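Local coordinates for protein formyltransferase PseJ (Anoxybacillus kamchatkensis G10, PDB 6EDK) that is a member of the formyl transferase family, with a mixed beta-sheet flanked by helices and a pocket that holds the ligand 1YA, at residues 163-168 against 172-177. Sequence-based numbering, arbitrary orientation.
Sequences MEYWPL and GKIRGI
Leu168 O accepts a hydrogen bond from Lys173 N (3.3 Å, N-H...O 158°), the donor standing 38° out of the carbonyl plane, and Gly172, at positive phi, is the C-prime residue of the Schellman motif that this bond helps define. The chain leaves the last helical turn roughly at right angles to the helix axis, and Lys173 and Ile174 stay close enough to touch it. The Lys173 side chain runs the other way from the departing backbone: its CB lies 3.5 Å from Leu168 O, and the extended aliphatic chain crosses the leucine at about a right angle, Lys173 CD meeting Leu168 CD2 at 3.8 Å. Ile174 has CG1 anti to its own carbonyl carbon (chi1 -46°); its CD1 meets the Tyr165 ring obliquely, 3.9 Å from Tyr165 CD1, and lies 4.2 Å from Leu168 CB, so one methyl touches Tyr165 and Leu168, a helical turn apart. Apart from the capping bond the side chains meet through carbon atoms, at the surface. Beyond, Tyr165 rests on Val135 and Ile174 on Ile134. Ile174 O is hydrogen-bonded to Tyr123 OH, and Ile177 pairs through its backbone with Ile133, bringing the loop after helix 147-169 alongside strand 133-138, an outer strand of the six-stranded sheet.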
loop_
_atom_site.group_PDB
_atom_site.type_symbol
_atom_site.label_atom_id
_atom_site.label_comp_id
_atom_site.label_asym_id
_atom_site.label_seq_id
_atom_site.Cartn_x
_atom_site.Cartn_y
_atom_site.Cartn_z
ATOM N N MET A 163 4.323 11.070 3.378
ATOM C CA MET A 163 5.223 12.249 3.498
ATOM C C MET A 163 5.126 12.849 4.872
ATOM O O MET A 163 6.125 13.385 5.387
ATOM C CB MET A 163 4.885 13.299 2.444
ATOM C CG MET A 163 5.210 12.876 1.010
ATOM S SD MET A 163 5.110 14.060 -0.370
ATOM C CE MET A 163 3.320 14.238 -0.500
ATOM N N GLU A 164 3.922 12.809 5.486
ATOM C CA GLU A 164 3.802 13.322 6.844
ATOM C C GLU A 164 4.654 12.547 7.818
ATOM O O GLU A 164 5.253 13.150 8.728
ATOM C CB GLU A 164 2.351 13.303 7.309
ATOM C CG GLU A 164 2.118 13.722 8.740
ATOM C CD GLU A 164 0.631 13.752 9.069
ATOM O OE1 GLU A 164 -0.199 13.573 8.124
ATOM O OE2 GLU A 164 0.310 14.001 10.241
ATOM N N TYR A 165 4.763 11.234 7.645
ATOM C CA TYR A 165 5.437 10.416 8.668
ATOM C C TYR A 165 6.834 9.947 8.260
ATOM O O TYR A 165 7.577 9.455 9.106
ATOM C CB TYR A 165 4.585 9.195 9.047
ATOM C CG TYR A 165 3.458 9.536 9.984
ATOM C CD1 TYR A 165 3.642 9.581 11.346
ATOM C CD2 TYR A 165 2.208 9.874 9.497
ATOM C CE1 TYR A 165 2.628 9.915 12.204
ATOM C CE2 TYR A 165 1.124 10.200 10.404
ATOM C CZ TYR A 165 1.383 10.212 11.754
ATOM O OH TYR A 165 0.399 10.535 12.676
ATOM N N TRP A 166 7.215 10.125 7.002
ATOM C CA TRP A 166 8.539 9.661 6.601
ATOM C C TRP A 166 9.670 10.254 7.431
ATOM O O TRP A 166 10.595 9.495 7.748
ATOM C CB TRP A 166 8.757 9.993 5.149
ATOM C CG TRP A 166 10.144 9.564 4.607
ATOM C CD1 TRP A 166 11.096 10.422 4.067
ATOM C CD2 TRP A 166 10.691 8.258 4.563
ATOM N NE1 TRP A 166 12.209 9.685 3.686
ATOM C CE2 TRP A 166 11.986 8.361 3.969
ATOM C CE3 TRP A 166 10.239 7.004 4.949
ATOM C CZ2 TRP A 166 12.778 7.268 3.767
ATOM C CZ3 TRP A 166 11.041 5.919 4.747
ATOM C CH2 TRP A 166 12.299 6.056 4.134
ATOM N N PRO A 167 9.671 11.534 7.804
ATOM C CA PRO A 167 10.775 12.025 8.683
ATOM C C PRO A 167 10.988 11.188 9.931
ATOM O O PRO A 167 12.123 11.081 10.395
ATOM C CB PRO A 167 10.356 13.452 9.041
ATOM C CG PRO A 167 9.498 13.909 7.863
ATOM C CD PRO A 167 8.730 12.637 7.463
ATOM N N LEU A 168 9.937 10.614 10.499
ATOM C CA LEU A 168 10.065 9.694 11.614
ATOM C C LEU A 168 10.436 8.295 11.151
ATOM O O LEU A 168 11.322 7.677 11.732
ATOM C CB LEU A 168 8.758 9.662 12.426
ATOM C CG LEU A 168 8.382 10.994 13.107
ATOM C CD1 LEU A 168 6.977 10.952 13.659
ATOM C CD2 LEU A 168 9.358 11.344 14.241
ATOM N N GLY A 172 13.767 5.098 12.025
ATOM C CA GLY A 172 13.390 3.958 12.850
ATOM C C GLY A 172 12.524 4.269 14.059
ATOM O O GLY A 172 12.505 3.487 15.019
ATOM N N LYS A 173 11.751 5.359 14.015
ATOM C CA LYS A 173 11.059 5.818 15.213
ATOM C C LYS A 173 9.636 5.283 15.401
ATOM O O LYS A 173 9.041 5.583 16.444
ATOM C CB LYS A 173 11.034 7.348 15.235
ATOM C CG LYS A 173 12.407 7.936 15.465
ATOM C CD LYS A 173 12.333 9.424 15.705
ATOM C CE LYS A 173 13.709 10.068 15.649
ATOM N NZ LYS A 173 13.596 11.571 15.681
ATOM N N ILE A 174 9.091 4.488 14.470
ATOM C CA ILE A 174 7.792 3.830 14.668
ATOM C C ILE A 174 7.991 2.354 14.381
ATOM O O ILE A 174 8.026 1.944 13.215
ATOM C CB ILE A 174 6.694 4.425 13.784
ATOM C CG1 ILE A 174 6.755 5.956 13.856
ATOM C CG2 ILE A 174 5.263 3.943 14.197
ATOM C CD1 ILE A 174 5.775 6.674 12.897
ATOM N N ARG A 175 8.133 1.546 15.433
ATOM C CA ARG A 175 8.426 0.119 15.285
ATOM C C ARG A 175 7.219 -0.695 14.816
ATOM O O ARG A 175 7.383 -1.860 14.418
ATOM C CB ARG A 175 8.952 -0.440 16.620
ATOM C CG ARG A 175 9.254 -1.947 16.647
ATOM C CD ARG A 175 9.743 -2.407 18.046
ATOM N NE ARG A 175 10.948 -1.681 18.465
ATOM C CZ ARG A 175 11.068 -0.957 19.582
ATOM N NH1 ARG A 175 10.061 -0.859 20.452
ATOM N NH2 ARG A 175 12.215 -0.340 19.836
ATOM N N GLY A 176 6.029 -0.129 14.854
ATOM C CA GLY A 176 4.857 -0.838 14.365
ATOM C C GLY A 176 4.232 -1.732 15.423
ATOM O O GLY A 176 4.843 -2.058 16.437
ATOM N N ILE A 177 2.977 -2.125 15.172
ATOM C CA ILE A 177 2.277 -3.054 16.064
ATOM C C ILE A 177 1.799 -4.273 15.297
ATOM O O ILE A 177 1.602 -4.210 14.083
ATOM C CB ILE A 177 1.089 -2.402 16.802
ATOM C CG1 ILE A 177 0.052 -1.787 15.819
ATOM C CG2 ILE A 177 1.551 -1.367 17.742
ATOM C CD1 ILE A 177 -1.338 -1.472 16.512
#